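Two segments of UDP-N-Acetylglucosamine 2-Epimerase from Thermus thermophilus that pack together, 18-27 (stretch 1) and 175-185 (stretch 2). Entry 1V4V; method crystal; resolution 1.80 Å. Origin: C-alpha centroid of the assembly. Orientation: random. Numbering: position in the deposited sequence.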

# COMPACT_ATOMS: atom_id res chain seq x y z
N ALA A 18 -15.27 -11.91 9.39
CA ALA A 18 -16.34 -12.71 8.82
C ALA A 18 -17.70 -12.05 9.06
O ALA A 18 -18.55 -11.98 8.16
CB ALA A 18 -16.32 -14.12 9.42
N THR A 19 -17.89 -11.55 10.27
CA THR A 19 -19.14 -10.89 10.64
C THR A 19 -19.44 -9.68 9.76
O THR A 19 -20.56 -9.51 9.30
CB THR A 19 -19.11 -10.43 12.12
OG1 THR A 19 -18.99 -11.58 12.97
CG2 THR A 19 -20.38 -9.67 12.47
N LYS A 20 -18.43 -8.85 9.53
CA LYS A 20 -18.62 -7.66 8.72
C LYS A 20 -18.71 -7.96 7.23
O LYS A 20 -19.25 -7.17 6.46
CB LYS A 20 -17.48 -6.67 8.98
CG LYS A 20 -17.45 -6.13 10.40
CD LYS A 20 -16.34 -5.12 10.59
CE LYS A 20 -16.28 -4.60 12.02
NZ LYS A 20 -17.55 -3.95 12.42
N MSE A 21 -18.21 -9.13 6.82
CA MSE A 21 -18.25 -9.50 5.41
C MSE A 21 -19.50 -10.30 5.01
O MSE A 21 -19.91 -10.27 3.85
CB MSE A 21 -16.99 -10.30 5.04
CG MSE A 21 -15.73 -9.45 5.05
SE MSE A 21 -15.70 -8.10 3.67
CE MSE A 21 -14.13 -8.73 2.71
N ALA A 22 -20.09 -11.00 5.97
CA ALA A 22 -21.29 -11.81 5.72
C ALA A 22 -22.38 -11.02 4.97
O ALA A 22 -22.96 -11.53 4.01
CB ALA A 22 -21.84 -12.36 7.04
N PRO A 23 -22.67 -9.79 5.41
CA PRO A 23 -23.70 -8.99 4.74
C PRO A 23 -23.36 -8.73 3.27
O PRO A 23 -24.25 -8.65 2.42
CB PRO A 23 -23.72 -7.70 5.55
CG PRO A 23 -23.31 -8.15 6.92
CD PRO A 23 -22.19 -9.11 6.63
N VAL A 24 -22.07 -8.57 2.99
CA VAL A 24 -21.60 -8.33 1.63
C VAL A 24 -21.79 -9.60 0.80
O VAL A 24 -22.30 -9.56 -0.32
CB VAL A 24 -20.11 -7.92 1.62
CG1 VAL A 24 -19.63 -7.73 0.18
CG2 VAL A 24 -19.92 -6.65 2.44
N TYR A 25 -21.36 -10.73 1.35
CA TYR A 25 -21.49 -12.01 0.67
C TYR A 25 -22.93 -12.29 0.24
O TYR A 25 -23.19 -12.65 -0.91
CB TYR A 25 -21.04 -13.14 1.60
CG TYR A 25 -21.18 -14.52 1.01
CD1 TYR A 25 -20.14 -15.10 0.28
CD2 TYR A 25 -22.35 -15.26 1.17
CE1 TYR A 25 -20.26 -16.37 -0.27
CE2 TYR A 25 -22.48 -16.54 0.63
CZ TYR A 25 -21.43 -17.08 -0.09
OH TYR A 25 -21.54 -18.35 -0.61
N LEU A 26 -23.85 -12.12 1.18
CA LEU A 26 -25.26 -12.38 0.90
C LEU A 26 -25.84 -11.40 -0.12
O LEU A 26 -26.66 -11.79 -0.95
CB LEU A 26 -26.06 -12.36 2.20
CG LEU A 26 -25.64 -13.46 3.18
CD1 LEU A 26 -26.31 -13.25 4.54
CD2 LEU A 26 -26.01 -14.83 2.61
N ALA A 27 -25.41 -10.15 -0.06
CA ALA A 27 -25.90 -9.14 -1.00
C ALA A 27 -25.40 -9.44 -2.42
O ALA A 27 -26.09 -9.20 -3.40
CB ALA A 27 -25.45 -7.75 -0.57
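Stretch 2 175-185: GQTGVDAVLLA

Stretch 2 enters as a short non-helical lead-in (Gly175, Gln176) and then becomes a helix running through Ala185, which crosses the helix of stretch 1 at 82°, nearly perpendicular, with the axes 7.6 Å apart at closest approach. Together the two segments bury 414 Å².

Gly175, at phi/psi 88/-180, lies out of reach of stretch 1. Gln176 (-90/130) reaches it through solvent: its NE2 donates to water 1 (3.0 Å) and to water 2 (2.7 Å), and both waters also accept from Lys20 NZ, at 3.1 and 2.9 Å. Thr177, chi1 62° (p), points toward stretch 1, and its OG1 donates a hydrogen bond of 2.7 Å to Lys20 O. Lys20 O takes no helical bond from Val24 N, which lies 4.7 Å away and bonds weakly to Met21 O at the kink, so it is left to accept from Thr177. Gly178 comes nearest in backbone register, its CA 5.2 Å from Lys20 CA, and its N donates to water 1 (2.9 Å).

Val179 points away. Asp180, about a turn on from Thr177, packs its CB 3.5 Å from Pro23 CB, and Ala181 CB lies 3.9 Å from Pro23 CG and 3.4 Å from Thr19 O, touching both. Val182 again points away. Leu184, chi1 178° (t), closes the contact, its CD2 3.3 Å from Leu26 CD1, a tight apolar approach.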

# COMPACT_ATOMS: atom_id res chain seq x y z
N GLY A 175 -21.18 3.46 4.76
CA GLY A 175 -21.69 3.34 6.11
C GLY A 175 -21.08 2.02 6.57
O GLY A 175 -20.37 1.38 5.80
N GLN A 176 -21.36 1.58 7.80
CA GLN A 176 -20.76 0.34 8.28
C GLN A 176 -21.56 -0.94 8.02
O GLN A 176 -22.75 -1.01 8.30
CB GLN A 176 -20.48 0.46 9.78
CG GLN A 176 -19.55 1.61 10.14
CD GLN A 176 -18.99 1.49 11.54
OE1 GLN A 176 -18.64 2.49 12.17
NE2 GLN A 176 -18.89 0.26 12.04
N THR A 177 -20.89 -1.95 7.47
CA THR A 177 -21.57 -3.21 7.21
C THR A 177 -21.90 -3.88 8.54
O THR A 177 -22.74 -4.78 8.61
CB THR A 177 -20.71 -4.18 6.35
OG1 THR A 177 -19.51 -4.51 7.05
CG2 THR A 177 -20.37 -3.53 5.01
N GLY A 178 -21.23 -3.43 9.60
CA GLY A 178 -21.48 -3.98 10.92
C GLY A 178 -22.94 -3.84 11.31
O GLY A 178 -23.49 -4.69 12.02
N VAL A 179 -23.57 -2.77 10.84
CA VAL A 179 -24.99 -2.54 11.12
C VAL A 179 -25.81 -3.66 10.48
O VAL A 179 -26.65 -4.27 11.13
CB VAL A 179 -25.45 -1.18 10.55
CG1 VAL A 179 -26.93 -0.96 10.84
CG2 VAL A 179 -24.62 -0.06 11.15
N ASP A 180 -25.54 -3.92 9.20
CA ASP A 180 -26.23 -4.98 8.47
C ASP A 180 -26.07 -6.31 9.21
O ASP A 180 -27.01 -7.09 9.32
CB ASP A 180 -25.61 -5.18 7.07
CG ASP A 180 -25.61 -3.92 6.24
OD1 ASP A 180 -25.23 -2.85 6.75
OD2 ASP A 180 -25.98 -4.01 5.04
N ALA A 181 -24.86 -6.55 9.71
CA ALA A 181 -24.54 -7.79 10.41
C ALA A 181 -25.39 -8.05 11.65
O ALA A 181 -25.84 -9.17 11.87
CB ALA A 181 -23.06 -7.81 10.79
N VAL A 182 -25.61 -7.01 12.45
CA VAL A 182 -26.43 -7.17 13.65
C VAL A 182 -27.86 -7.51 13.25
O VAL A 182 -28.46 -8.43 13.81
CB VAL A 182 -26.43 -5.88 14.50
CG1 VAL A 182 -27.25 -6.10 15.78
CG2 VAL A 182 -25.01 -5.49 14.87
N LEU A 183 -28.40 -6.78 12.29
CA LEU A 183 -29.76 -7.01 11.81
C LEU A 183 -29.91 -8.44 11.30
O LEU A 183 -30.93 -9.10 11.56
CB LEU A 183 -30.10 -6.03 10.68
CG LEU A 183 -30.25 -4.56 11.08
CD1 LEU A 183 -30.37 -3.70 9.83
CD2 LEU A 183 -31.47 -4.39 11.97
N LEU A 184 -28.90 -8.92 10.59
CA LEU A 184 -28.91 -10.28 10.06
C LEU A 184 -28.82 -11.30 11.20
O LEU A 184 -29.57 -12.29 11.22
CB LEU A 184 -27.73 -10.47 9.10
CG LEU A 184 -27.53 -11.86 8.47
CD1 LEU A 184 -28.79 -12.30 7.75
CD2 LEU A 184 -26.35 -11.80 7.50
N ALA A 185 -27.92 -11.06 12.14
CA ALA A 185 -27.74 -11.96 13.27
C ALA A 185 -29.02 -12.06 14.08
O ALA A 185 -29.39 -13.13 14.56
CB ALA A 185 -26.59 -11.48 14.15
O HOH W 1 -18.68 -2.12 10.23
O HOH W 2 -17.90 -1.49 13.83